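Local coordinates for CYTH domain-containing protein (Pyrococcus furiosus, PDB 1YEM) that is of unknown function but belongs to the CYTH superfamily, whose barrel-shaped tunnels commonly bind triphosphate compounds together with divalent metal ions, at residues E40-E45 with G86-A91; R53-H58 with I106-W111; N123-I128 with R165-L170; V132-I137 with E150-L155. All coordinates share one frame; numbering follows the deposited sequence.

Contact 1 opens on strand 32-44. It closes when the chain, after three more strands, enters helix 88-97. Contact 2 opens inside that loop, on strand 50-57, and closes beyond it on strand 102-115, so contacts 1 and 2 cross. Both involve the part of the barrel where strand 32-44 runs between strands 50-57 and 102-115. Contact 3 then opens on strand 118-125 and closes at the C-terminal helix 167-173. Contact 4 is nested within it and joins strand 129-137 to helix 141-154. Contacts 1 and 4 attach outer helices on opposite sides of the chain's centre. Contact 2 gathers basic side chains inside the barrel, and contact 3 packs the C-terminal helix beside them.

Contact 1: E40-E45 with G86-A91; sequences EDVYFE and GDFEKA
Glu-40 O accepts a backbone hydrogen bond from Gly-56 N, and the ring of Phe-88 lies close to the same oxygen. Phe-88 CE1 is 3.8 Å from Glu-40 O. It approaches obliquely and makes no hydrogen bond. The ring reaches the strand because Phe-88 CG stands opposite the backbone N (chi1 -179°), which carries it out from the first turn of the helix. Its far atom, CZ, makes the remaining contacts. Val-42 CG2 touches Phe-88 CZ at 3.5 Å. The extended chain of Glu-40 brings its CD to 3.9 Å from Phe-88 CZ, with carboxylate and ring planes 45° apart. The ring thus meets an apolar branch, a carboxylate and a backbone carbonyl. On the helix side, Glu-89 CD lies in the plane of the Phe-88 ring, at its edge. The two glutamates do not pair: Glu-40 OE2 and Glu-89 OE1 are 6.1 Å apart. Asp-87 is the N-cap. Its OD2 accepts from Lys-90 N at 2.6 Å, and the bond is almost straight at 173°. This fixes the start of the helix next to the ring. Val-42 and Phe-88 lie on the outside of the barrel, whereas Asp-41 turns away from the helix, into the barrel. Phe-88 also touches Ile-54 on strand 50-57, while Phe-44 meets Phe-95 further along the helix. Lys-90 and Ala-91 pack on Val-81 and Phe-83 of the second subunit, so helix 88-97 sits between its own barrel and the dimer partner.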
loop_
_atom_site.group_PDB
_atom_site.type_symbol
_atom_site.label_atom_id
_atom_site.label_comp_id
_atom_site.label_asym_id
_atom_site.label_seq_id
_atom_site.Cartn_x
_atom_site.Cartn_y
_atom_site.Cartn_z
ATOM N N GLU B 40 6.074 -7.425 12.393
ATOM C CA GLU B 40 6.705 -8.282 11.412
ATOM C C GLU B 40 6.997 -7.421 10.196
ATOM O O GLU B 40 6.090 -6.817 9.621
ATOM C CB GLU B 40 5.802 -9.444 11.029
ATOM C CG GLU B 40 6.490 -10.414 10.072
ATOM C CD GLU B 40 5.560 -11.477 9.510
ATOM O OE1 GLU B 40 5.973 -12.155 8.545
ATOM O OE2 GLU B 40 4.431 -11.640 10.017
ATOM N N ASP B 41 8.263 -7.355 9.818
ATOM C CA ASP B 41 8.699 -6.483 8.750
ATOM C C ASP B 41 9.247 -7.323 7.643
ATOM O O ASP B 41 10.137 -8.123 7.882
ATOM C CB ASP B 41 9.792 -5.542 9.243
ATOM C CG ASP B 41 9.286 -4.531 10.228
ATOM O OD1 ASP B 41 10.122 -3.791 10.755
ATOM O OD2 ASP B 41 8.060 -4.464 10.479
ATOM N N VAL B 42 8.708 -7.139 6.432
ATOM C CA VAL B 42 9.220 -7.791 5.216
ATOM C C VAL B 42 9.912 -6.723 4.343
ATOM O O VAL B 42 9.292 -5.756 3.924
ATOM C CB VAL B 42 8.074 -8.477 4.428
ATOM C CG1 VAL B 42 8.607 -9.217 3.187
ATOM C CG2 VAL B 42 7.309 -9.434 5.319
ATOM N N TYR B 43 11.201 -6.901 4.095
ATOM C CA TYR B 43 11.967 -5.980 3.272
ATOM C C TYR B 43 12.123 -6.558 1.877
ATOM O O TYR B 43 12.358 -7.753 1.728
ATOM C CB TYR B 43 13.357 -5.750 3.869
ATOM C CG TYR B 43 13.360 -4.829 5.038
ATOM C CD1 TYR B 43 13.593 -3.457 4.866
ATOM C CD2 TYR B 43 13.127 -5.313 6.330
ATOM C CE1 TYR B 43 13.602 -2.593 5.945
ATOM C CE2 TYR B 43 13.138 -4.457 7.428
ATOM C CZ TYR B 43 13.367 -3.095 7.229
ATOM O OH TYR B 43 13.353 -2.229 8.307
ATOM N N PHE B 44 12.012 -5.687 0.871
ATOM C CA PHE B 44 12.157 -6.051 -0.525
ATOM C C PHE B 44 13.422 -5.447 -1.069
ATOM O O PHE B 44 13.694 -4.281 -0.801
ATOM C CB PHE B 44 10.977 -5.510 -1.329
ATOM C CG PHE B 44 9.706 -6.227 -1.071
ATOM C CD1 PHE B 44 9.454 -7.432 -1.680
ATOM C CD2 PHE B 44 8.759 -5.704 -0.201
ATOM C CE1 PHE B 44 8.271 -8.122 -1.440
ATOM C CE2 PHE B 44 7.567 -6.389 0.046
ATOM C CZ PHE B 44 7.329 -7.602 -0.576
ATOM N N GLU B 45 14.172 -6.216 -1.864
ATOM C CA GLU B 45 15.436 -5.745 -2.427
ATOM C C GLU B 45 15.208 -4.562 -3.332
ATOM O O GLU B 45 14.432 -4.631 -4.271
ATOM C CB GLU B 45 16.150 -6.842 -3.227
ATOM C CG GLU B 45 16.702 -7.998 -2.389
ATOM C CD GLU B 45 17.264 -9.158 -3.249
ATOM O OE1 GLU B 45 17.753 -8.891 -4.380
ATOM O OE2 GLU B 45 17.209 -10.336 -2.783
ATOM N N GLY B 86 -4.568 -2.039 4.187
ATOM C CA GLY B 86 -5.631 -2.875 4.725
ATOM C C GLY B 86 -5.261 -4.335 4.833
ATOM O O GLY B 86 -5.883 -5.047 5.574
ATOM N N ASP B 87 -4.244 -4.776 4.091
ATOM C CA ASP B 87 -3.914 -6.196 4.012
ATOM C C ASP B 87 -2.423 -6.455 3.792
ATOM O O ASP B 87 -1.862 -6.150 2.728
ATOM C CB ASP B 87 -4.725 -6.866 2.898
ATOM C CG ASP B 87 -4.613 -8.377 2.925
ATOM O OD1 ASP B 87 -5.624 -9.049 3.157
ATOM O OD2 ASP B 87 -3.515 -8.899 2.710
ATOM N N PHE B 88 -1.812 -7.063 4.805
ATOM C CA PHE B 88 -0.412 -7.424 4.818
ATOM C C PHE B 88 -0.053 -8.391 3.716
ATOM O O PHE B 88 0.890 -8.168 2.945
ATOM C CB PHE B 88 -0.085 -8.068 6.181
ATOM C CG PHE B 88 1.353 -8.464 6.346
ATOM C CD1 PHE B 88 2.304 -7.540 6.816
ATOM C CD2 PHE B 88 1.768 -9.756 6.059
ATOM C CE1 PHE B 88 3.654 -7.912 6.984
ATOM C CE2 PHE B 88 3.110 -10.126 6.225
ATOM C CZ PHE B 88 4.052 -9.187 6.688
ATOM N N GLU B 89 -0.790 -9.490 3.656
ATOM C CA GLU B 89 -0.423 -10.588 2.766
ATOM C C GLU B 89 -0.582 -10.161 1.310
ATOM O O GLU B 89 0.288 -10.418 0.498
ATOM C CB GLU B 89 -1.256 -11.840 3.072
ATOM C CG GLU B 89 -1.155 -12.364 4.538
ATOM C CD GLU B 89 0.206 -13.029 4.885
ATOM O OE1 GLU B 89 0.301 -13.625 5.999
ATOM O OE2 GLU B 89 1.173 -12.959 4.065
ATOM N N LYS B 90 -1.674 -9.469 1.003
ATOM C CA LYS B 90 -1.931 -8.985 -0.356
ATOM C C LYS B 90 -0.875 -8.013 -0.859
ATOM O O LYS B 90 -0.515 -8.043 -2.041
ATOM C CB LYS B 90 -3.302 -8.319 -0.432
ATOM C CG LYS B 90 -4.447 -9.298 -0.406
ATOM C CD LYS B 90 -5.761 -8.561 -0.506
ATOM C CE LYS B 90 -6.929 -9.508 -0.739
ATOM N NZ LYS B 90 -8.200 -8.742 -0.612
ATOM N N ALA B 91 -0.380 -7.146 0.036
ATOM C CA ALA B 91 0.693 -6.217 -0.310
ATOM C C ALA B 91 1.973 -6.965 -0.632
ATOM O O ALA B 91 2.708 -6.603 -1.553
ATOM C CB ALA B 91 0.927 -5.232 0.818
#

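Contact 2: R53-H58 with I106-W111; sequences RIRGVH and IKKKRW
Arg-55 meets Lys-108 and Arg-110 across the inside of the antiparallel barrel, a CYTH tunnel fold. Strands 50-57 and 102-115 are not neighbours in the sheet. Strand 32-44 runs between them, so only long side chains bridge the gap. Arg-55 NH1 is 3.6 Å from Lys-108 NZ and 3.9 Å from Lys-108 CE. The other terminal nitrogen, Arg-55 NH2, approaches Arg-110 NH2 at 3.5 Å. The two guanidinium planes are nearly perpendicular, at 89°. No hydrogen bond joins these groups. In CYTH relatives, inward basic residues of this kind bind a triphosphate. This cluster is consistent with a similar anion site, although no ligand is present here. Torsions bring the three ends together. Lys-108 reaches in as a straight chain after a first turn that puts CG between the backbone N and the carbonyl carbon (chi1 66°). Arg-55 and Arg-110 both bend at chi3 instead. The next shell holds the arginines in place. Asp-41 OD2 forms a salt bridge with Arg-55 NE, and Asp-41 OD1 lies close to Arg-55 NH1, so the carboxylate faces two nitrogens of the guanidinium and limits its turning. OD1 also makes weak, long ion pairs with Lys-108 and Arg-53. Arg-53 lies flat against its neighbour: Arg-55 NH1 sits 3.2 Å above the centre of the Arg-53 guanidinium. Arg-53 NE in turn donates to Tyr-43 OH. On the far side, strand 118-125 positions the other arginine, where Arg-110 NE is hydrogen-bonded to Asn-123 OD1.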
loop_
_atom_site.group_PDB
_atom_site.type_symbol
_atom_site.label_atom_id
_atom_site.label_comp_id
_atom_site.label_asym_id
_atom_site.label_seq_id
_atom_site.Cartn_x
_atom_site.Cartn_y
_atom_site.Cartn_z
ATOM N N ARG B 53 9.571 -1.665 2.796
ATOM C CA ARG B 53 9.078 -2.741 3.650
ATOM C C ARG B 53 7.591 -2.659 3.929
ATOM O O ARG B 53 6.993 -1.569 3.952
ATOM C CB ARG B 53 9.838 -2.794 4.994
ATOM C CG ARG B 53 9.560 -1.648 5.940
ATOM C CD ARG B 53 9.571 -2.080 7.390
ATOM N NE ARG B 53 10.307 -1.107 8.191
ATOM C CZ ARG B 53 9.834 0.064 8.610
ATOM N NH1 ARG B 53 8.591 0.439 8.364
ATOM N NH2 ARG B 53 10.612 0.853 9.310
ATOM N N ILE B 54 7.010 -3.836 4.137
ATOM C CA ILE B 54 5.642 -3.976 4.595
ATOM C C ILE B 54 5.727 -4.412 6.051
ATOM O O ILE B 54 6.430 -5.362 6.375
ATOM C CB ILE B 54 4.850 -5.041 3.779
ATOM C CG1 ILE B 54 4.969 -4.777 2.261
ATOM C CG2 ILE B 54 3.392 -5.070 4.192
ATOM C CD1 ILE B 54 4.686 -3.363 1.832
ATOM N N ARG B 55 5.022 -3.705 6.916
ATOM C CA ARG B 55 5.019 -4.014 8.327
ATOM C C ARG B 55 3.643 -4.447 8.717
ATOM O O ARG B 55 2.684 -3.753 8.412
ATOM C CB ARG B 55 5.424 -2.772 9.177
ATOM C CG ARG B 55 5.150 -2.914 10.719
ATOM C CD ARG B 55 5.800 -1.769 11.543
ATOM N NE ARG B 55 7.251 -1.859 11.479
ATOM C CZ ARG B 55 8.105 -0.894 11.813
ATOM N NH1 ARG B 55 9.416 -1.100 11.668
ATOM N NH2 ARG B 55 7.686 0.249 12.289
ATOM N N GLY B 56 3.555 -5.571 9.430
ATOM C CA GLY B 56 2.319 -5.958 10.109
ATOM C C GLY B 56 2.476 -5.848 11.616
ATOM O O GLY B 56 3.501 -6.204 12.148
ATOM N N VAL B 57 1.461 -5.324 12.290
ATOM C CA VAL B 57 1.473 -5.165 13.745
ATOM C C VAL B 57 0.357 -6.043 14.334
ATOM O O VAL B 57 -0.796 -5.600 14.489
ATOM C CB VAL B 57 1.284 -3.678 14.181
ATOM C CG1 VAL B 57 1.426 -3.550 15.694
ATOM C CG2 VAL B 57 2.289 -2.762 13.487
ATOM N N HIS B 58 0.724 -7.285 14.660
ATOM C CA HIS B 58 -0.221 -8.328 15.104
ATOM C C HIS B 58 -1.166 -7.881 16.200
ATOM O O HIS B 58 -2.379 -7.996 16.063
ATOM C CB HIS B 58 0.552 -9.572 15.579
ATOM C CG HIS B 58 -0.330 -10.725 15.951
ATOM N ND1 HIS B 58 -0.434 -11.196 17.247
ATOM C CD2 HIS B 58 -1.165 -11.489 15.203
ATOM C CE1 HIS B 58 -1.292 -12.202 17.276
ATOM N NE2 HIS B 58 -1.750 -12.398 16.050
ATOM N N ILE B 106 11.812 -9.628 9.429
ATOM C CA ILE B 106 12.298 -9.254 10.755
ATOM C C ILE B 106 11.123 -9.190 11.712
ATOM O O ILE B 106 10.131 -8.515 11.440
ATOM C CB ILE B 106 13.056 -7.889 10.716
ATOM C CG1 ILE B 106 14.288 -8.014 9.821
ATOM C CG2 ILE B 106 13.458 -7.439 12.144
ATOM C CD1 ILE B 106 15.057 -6.743 9.628
ATOM N N LYS B 107 11.231 -9.933 12.811
ATOM C CA LYS B 107 10.245 -9.889 13.875
ATOM C C LYS B 107 10.864 -9.172 15.076
ATOM O O LYS B 107 12.021 -9.399 15.420
ATOM C CB LYS B 107 9.778 -11.300 14.270
ATOM C CG LYS B 107 8.954 -12.032 13.195
ATOM N N LYS B 108 10.087 -8.295 15.692
ATOM C CA LYS B 108 10.538 -7.593 16.865
ATOM C C LYS B 108 9.352 -7.106 17.665
ATOM O O LYS B 108 8.259 -6.916 17.127
ATOM C CB LYS B 108 11.490 -6.432 16.483
ATOM C CG LYS B 108 10.858 -5.268 15.689
ATOM C CD LYS B 108 11.961 -4.360 14.979
ATOM C CE LYS B 108 11.354 -3.045 14.432
ATOM N NZ LYS B 108 12.281 -2.208 13.625
ATOM N N LYS B 109 9.573 -6.975 18.968
ATOM C CA LYS B 109 8.669 -6.280 19.878
ATOM C C LYS B 109 9.244 -4.891 20.145
ATOM O O LYS B 109 10.474 -4.720 20.300
ATOM C CB LYS B 109 8.549 -7.037 21.191
ATOM C CG LYS B 109 7.907 -8.404 21.051
ATOM C CD LYS B 109 7.905 -9.184 22.370
ATOM C CE LYS B 109 7.580 -10.674 22.125
ATOM N NZ LYS B 109 6.950 -11.344 23.300
ATOM N N ARG B 110 8.366 -3.897 20.201
ATOM C CA ARG B 110 8.797 -2.541 20.388
ATOM C C ARG B 110 7.908 -1.792 21.347
ATOM O O ARG B 110 6.703 -1.789 21.186
ATOM C CB ARG B 110 8.814 -1.811 19.067
ATOM C CG ARG B 110 8.877 -0.307 19.233
ATOM C CD ARG B 110 8.786 0.366 17.958
ATOM N NE ARG B 110 9.993 0.170 17.227
ATOM C CZ ARG B 110 10.166 0.583 15.975
ATOM N NH1 ARG B 110 11.337 0.354 15.371
ATOM N NH2 ARG B 110 9.170 1.229 15.329
ATOM N N TRP B 111 8.534 -1.147 22.338
ATOM C CA TRP B 111 7.851 -0.242 23.252
ATOM C C TRP B 111 8.301 1.153 22.914
ATOM O O TRP B 111 9.491 1.422 22.847
ATOM C CB TRP B 111 8.235 -0.519 24.703
ATOM C CG TRP B 111 7.721 -1.818 25.286
ATOM C CD1 TRP B 111 6.618 -1.984 26.076
ATOM C CD2 TRP B 111 8.313 -3.107 25.144
ATOM N NE1 TRP B 111 6.491 -3.304 26.440
ATOM C CE2 TRP B 111 7.518 -4.016 25.877
ATOM C CE3 TRP B 111 9.444 -3.588 24.468
ATOM C CZ2 TRP B 111 7.810 -5.376 25.943
ATOM C CZ3 TRP B 111 9.736 -4.943 24.538
ATOM C CH2 TRP B 111 8.916 -5.823 25.268
#

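Contact 3: N123-I128 with R165-L170; sequences NRVEGI and RLYLEL
Tyr-167 of the C-terminal helix packs against Asn-123 and Val-125 at the inner side of the CYTH barrel, and Leu-170 meets Ile-128 past the strand end. The aromatic contact is a CH-pi interaction. Tyr-167 CG lies opposite the carbonyl carbon (chi1 -68°), which swings the ring from the helix start to Val-125 and Asn-123. Val-125 CG2 stands over one face of the Tyr-167 ring, 4.3 Å from its centroid and 25° off the normal. Lys-14 makes a cation-pi contact with this ring, and Phe-131 meets it edge-to-face. The polar contacts gather at the hydroxyl. Tyr-167 OH lies 3.5 Å from Asn-123 CG without a hydrogen bond between the two residues. The amide and ring planes are 53° apart. The true partner is on the next strand, where Asp-133 OD2 is hydrogen-bonded to Tyr-167 OH. Asn-123 OD1 is taken by Arg-110. A phenylalanine in place of Tyr-167 would probably leave Asp-133 OD2 without its hydroxyl partner. At the helix start, Leu-166 N donates to Glu-169 OE2 at 2.9 Å, from above the carboxylate plane. The apolar contacts continue beyond the strand. A turn, closed by Ile-128 N to Val-125 O and passing through Gly-127 with positive phi, directs Ile-128 to the helix. Ile-128 CG2 meets Leu-170 CD1 at 4.1 Å, and Ile-128 CD1 rests 3.7 Å from Leu-170 O.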
loop_
_atom_site.group_PDB
_atom_site.type_symbol
_atom_site.label_atom_id
_atom_site.label_comp_id
_atom_site.label_asym_id
_atom_site.label_seq_id
_atom_site.Cartn_x
_atom_site.Cartn_y
_atom_site.Cartn_z
ATOM N N ASN B 123 13.507 -1.965 21.468
ATOM C CA ASN B 123 13.299 -3.084 20.557
ATOM C C ASN B 123 13.932 -4.381 21.025
ATOM O O ASN B 123 15.128 -4.433 21.352
ATOM C CB ASN B 123 13.877 -2.749 19.189
ATOM C CG ASN B 123 13.203 -1.589 18.567
ATOM O OD1 ASN B 123 12.252 -1.759 17.845
ATOM N ND2 ASN B 123 13.659 -0.388 18.879
ATOM N N ARG B 124 13.120 -5.432 21.038
ATOM C CA ARG B 124 13.604 -6.781 21.235
ATOM C C ARG B 124 13.410 -7.527 19.917
ATOM O O ARG B 124 12.289 -7.833 19.519
ATOM C CB ARG B 124 12.849 -7.446 22.382
ATOM C CG ARG B 124 13.105 -8.913 22.514
ATOM C CD ARG B 124 12.903 -9.369 23.946
ATOM N NE ARG B 124 14.154 -9.286 24.719
ATOM C CZ ARG B 124 14.279 -9.683 25.973
ATOM N NH1 ARG B 124 13.246 -10.186 26.608
ATOM N NH2 ARG B 124 15.443 -9.573 26.585
ATOM N N VAL B 125 14.517 -7.806 19.258
ATOM C CA VAL B 125 14.521 -8.247 17.874
ATOM C C VAL B 125 14.938 -9.711 17.821
ATOM O O VAL B 125 16.088 -10.054 18.173
ATOM C CB VAL B 125 15.488 -7.372 17.035
ATOM C CG1 VAL B 125 15.442 -7.751 15.559
ATOM C CG2 VAL B 125 15.149 -5.874 17.215
ATOM N N GLU B 126 13.998 -10.568 17.409
ATOM C CA GLU B 126 14.230 -12.012 17.303
ATOM C C GLU B 126 15.520 -12.343 16.546
ATOM O O GLU B 126 15.733 -11.868 15.432
ATOM C CB GLU B 126 13.067 -12.689 16.584
ATOM C CG GLU B 126 11.887 -13.045 17.458
ATOM C CD GLU B 126 10.911 -13.982 16.757
ATOM O OE1 GLU B 126 9.747 -14.070 17.201
ATOM O OE2 GLU B 126 11.301 -14.629 15.749
ATOM N N GLY B 127 16.382 -13.143 17.171
ATOM C CA GLY B 127 17.611 -13.606 16.541
ATOM C C GLY B 127 18.756 -12.614 16.507
ATOM O O GLY B 127 19.838 -12.951 16.052
ATOM N N ILE B 128 18.541 -11.390 16.972
ATOM C CA ILE B 128 19.609 -10.393 16.974
ATOM C C ILE B 128 19.883 -9.917 18.382
ATOM O O ILE B 128 20.981 -10.055 18.876
ATOM C CB ILE B 128 19.266 -9.188 16.091
ATOM C CG1 ILE B 128 18.912 -9.634 14.668
ATOM C CG2 ILE B 128 20.428 -8.192 16.067
ATOM C CD1 ILE B 128 20.069 -10.331 13.910
ATOM N N ARG B 165 24.659 -0.493 12.094
ATOM C CA ARG B 165 23.987 -1.290 11.055
ATOM C C ARG B 165 22.454 -1.259 11.180
ATOM O O ARG B 165 21.901 -1.239 12.276
ATOM C CB ARG B 165 24.467 -2.752 11.059
ATOM C CG ARG B 165 26.002 -2.978 10.949
ATOM C CD ARG B 165 26.689 -2.046 9.913
ATOM N N LEU B 166 21.787 -1.272 10.029
ATOM C CA LEU B 166 20.349 -1.489 9.942
ATOM C C LEU B 166 20.031 -2.887 10.434
ATOM O O LEU B 166 20.858 -3.776 10.322
ATOM C CB LEU B 166 19.886 -1.370 8.478
ATOM C CG LEU B 166 20.193 -0.064 7.749
ATOM C CD1 LEU B 166 19.868 -0.194 6.286
ATOM C CD2 LEU B 166 19.423 1.086 8.369
ATOM N N TYR B 167 18.829 -3.083 10.960
ATOM C CA TYR B 167 18.350 -4.412 11.321
ATOM C C TYR B 167 18.383 -5.359 10.116
ATOM O O TYR B 167 18.573 -6.560 10.267
ATOM C CB TYR B 167 16.903 -4.341 11.855
ATOM C CG TYR B 167 16.755 -3.644 13.173
ATOM C CD1 TYR B 167 15.746 -2.697 13.367
ATOM C CD2 TYR B 167 17.626 -3.922 14.249
ATOM C CE1 TYR B 167 15.602 -2.030 14.580
ATOM C CE2 TYR B 167 17.482 -3.259 15.474
ATOM C CZ TYR B 167 16.459 -2.308 15.627
ATOM O OH TYR B 167 16.292 -1.633 16.823
ATOM N N LEU B 168 18.143 -4.791 8.934
ATOM C CA LEU B 168 18.180 -5.498 7.663
ATOM C C LEU B 168 19.575 -6.048 7.408
ATOM O O LEU B 168 19.731 -7.193 7.023
ATOM C CB LEU B 168 17.772 -4.525 6.522
ATOM C CG LEU B 168 17.863 -5.053 5.086
ATOM C CD1 LEU B 168 16.932 -6.250 4.915
ATOM C CD2 LEU B 168 17.533 -3.981 4.085
ATOM N N GLU B 169 20.578 -5.198 7.614
ATOM C CA GLU B 169 21.983 -5.588 7.494
ATOM C C GLU B 169 22.365 -6.661 8.533
ATOM O O GLU B 169 23.074 -7.606 8.215
ATOM C CB GLU B 169 22.892 -4.349 7.629
ATOM C CG GLU B 169 22.980 -3.457 6.343
ATOM C CD GLU B 169 23.477 -2.022 6.620
ATOM O OE1 GLU B 169 23.691 -1.229 5.647
ATOM O OE2 GLU B 169 23.643 -1.674 7.811
ATOM N N LEU B 170 21.874 -6.511 9.765
ATOM C CA LEU B 170 22.195 -7.434 10.863
ATOM C C LEU B 170 21.585 -8.822 10.657
ATOM O O LEU B 170 22.230 -9.828 10.933
ATOM C CB LEU B 170 21.726 -6.856 12.209
ATOM C CG LEU B 170 22.413 -5.568 12.697
ATOM C CD1 LEU B 170 21.664 -4.979 13.887
ATOM C CD2 LEU B 170 23.866 -5.816 13.049
#

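Contact 4: V132-I137 with E150-L155; sequences VDIEVI and EVAKML
Ile-134 reaches the helix through two branches set by its torsions. CG1 lies opposite the carbonyl carbon (chi1 -52°), and the chain then runs straight on to CD1. CG2 takes the place opposite the backbone N. The longer branch ends on Ala-152, with Ile-134 CD1 3.9 Å from Ala-152 CB and equally far from its CA. The small alanine side chain lets the isoleucine approach the helix backbone. The shorter branch goes to the preceding residue, where Ile-134 CG2 meets Val-151 CG1 at 4.1 Å. Ile-134 thus sits against two successive residues of the last turns of helix 141-154. There the chain leaves the helix at Leu-155, whose N still bonds to Val-151 O at 3.0 Å. Ile-148 of the same helix and Val-118 of strand 118-125 also touch Ile-134. Phe-15 of strand 10-17 packs on Ala-152. The flanking Asp-133 forms a salt bridge with Lys-14 instead, on the barrel's inner side. No hydrogen bond or charge pair links 132-137 with 150-155, so the helix is held to this outer face of the barrel by apolar packing and the fit of shapes.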
loop_
_atom_site.group_PDB
_atom_site.type_symbol
_atom_site.label_atom_id
_atom_site.label_comp_id
_atom_site.label_asym_id
_atom_site.label_seq_id
_atom_site.Cartn_x
_atom_site.Cartn_y
_atom_site.Cartn_z
ATOM N N VAL B 132 17.836 0.110 21.876
ATOM C CA VAL B 132 17.028 1.301 21.964
ATOM C C VAL B 132 17.404 2.256 20.828
ATOM O O VAL B 132 18.580 2.513 20.575
ATOM C CB VAL B 132 17.109 1.992 23.364
ATOM C CG1 VAL B 132 18.470 2.598 23.620
ATOM C CG2 VAL B 132 16.030 3.044 23.472
ATOM N N ASP B 133 16.382 2.733 20.131
ATOM C CA ASP B 133 16.512 3.732 19.079
ATOM C C ASP B 133 16.064 5.058 19.683
ATOM O O ASP B 133 14.954 5.166 20.157
ATOM C CB ASP B 133 15.613 3.391 17.877
ATOM C CG ASP B 133 16.140 2.215 17.051
ATOM O OD1 ASP B 133 17.289 2.298 16.587
ATOM O OD2 ASP B 133 15.403 1.217 16.833
ATOM N N ILE B 134 16.943 6.054 19.679
ATOM C CA ILE B 134 16.616 7.374 20.210
ATOM C C ILE B 134 16.439 8.301 19.008
ATOM O O ILE B 134 17.383 8.542 18.265
ATOM C CB ILE B 134 17.710 7.885 21.196
ATOM C CG1 ILE B 134 17.984 6.810 22.269
ATOM C CG2 ILE B 134 17.265 9.168 21.846
ATOM C CD1 ILE B 134 19.096 7.156 23.276
ATOM N N GLU B 135 15.218 8.793 18.825
ATOM C CA GLU B 135 14.805 9.421 17.569
ATOM C C GLU B 135 14.344 10.855 17.802
ATOM O O GLU B 135 13.757 11.172 18.846
ATOM C CB GLU B 135 13.635 8.665 16.906
ATOM C CG GLU B 135 13.858 7.202 16.530
ATOM N N VAL B 136 14.599 11.701 16.806
ATOM C CA VAL B 136 14.055 13.049 16.736
ATOM C C VAL B 136 13.650 13.341 15.278
ATOM O O VAL B 136 14.442 13.128 14.347
ATOM C CB VAL B 136 15.099 14.099 17.172
ATOM C CG1 VAL B 136 14.533 15.500 17.025
ATOM C CG2 VAL B 136 15.585 13.854 18.625
ATOM N N ILE B 137 12.422 13.812 15.074
ATOM C CA ILE B 137 12.010 14.306 13.762
ATOM C C ILE B 137 12.340 15.800 13.681
ATOM O O ILE B 137 11.660 16.625 14.286
ATOM C CB ILE B 137 10.520 14.071 13.486
ATOM C CG1 ILE B 137 10.210 12.570 13.504
ATOM C CG2 ILE B 137 10.142 14.650 12.117
ATOM C CD1 ILE B 137 8.726 12.255 13.551
ATOM N N GLU B 150 22.577 13.714 24.424
ATOM C CA GLU B 150 22.267 14.124 25.796
ATOM C C GLU B 150 21.385 13.086 26.482
ATOM O O GLU B 150 21.648 12.700 27.615
ATOM C CB GLU B 150 21.568 15.501 25.839
ATOM C CG GLU B 150 21.485 16.068 27.285
ATOM C CD GLU B 150 20.749 17.368 27.389
ATOM O OE1 GLU B 150 20.109 17.802 26.410
ATOM O OE2 GLU B 150 20.806 17.963 28.478
ATOM N N VAL B 151 20.345 12.627 25.787
ATOM C CA VAL B 151 19.468 11.579 26.330
ATOM C C VAL B 151 20.256 10.284 26.575
ATOM O O VAL B 151 20.161 9.676 27.640
ATOM C CB VAL B 151 18.251 11.311 25.416
ATOM C CG1 VAL B 151 17.465 10.071 25.889
ATOM C CG2 VAL B 151 17.352 12.522 25.394
ATOM N N ALA B 152 21.055 9.890 25.597
ATOM C CA ALA B 152 21.818 8.661 25.709
ATOM C C ALA B 152 22.771 8.698 26.888
ATOM O O ALA B 152 22.879 7.729 27.626
ATOM C CB ALA B 152 22.581 8.409 24.422
ATOM N N LYS B 153 23.475 9.821 27.049
ATOM C CA LYS B 153 24.464 9.988 28.139
ATOM C C LYS B 153 23.763 10.015 29.502
ATOM O O LYS B 153 24.250 9.450 30.470
ATOM C CB LYS B 153 25.303 11.257 27.924
ATOM C CG LYS B 153 26.293 11.158 26.741
ATOM C CD LYS B 153 27.596 10.340 27.087
ATOM N N MET B 154 22.597 10.640 29.544
ATOM C CA MET B 154 21.714 10.573 30.705
ATOM C C MET B 154 21.315 9.153 31.110
ATOM O O MET B 154 21.110 8.878 32.295
ATOM C CB MET B 154 20.453 11.354 30.414
ATOM C CG MET B 154 19.846 11.963 31.614
ATOM S SD MET B 154 18.472 13.045 31.190
ATOM C CE MET B 154 19.226 13.905 29.774
ATOM N N LEU B 155 21.174 8.264 30.126
ATOM C CA LEU B 155 20.811 6.862 30.382
ATOM C C LEU B 155 22.022 5.948 30.496
ATOM O O LEU B 155 21.865 4.723 30.549
ATOM C CB LEU B 155 19.889 6.339 29.260
ATOM C CG LEU B 155 18.533 7.041 29.147
ATOM C CD1 LEU B 155 17.827 6.621 27.894
ATOM C CD2 LEU B 155 17.682 6.741 30.367
#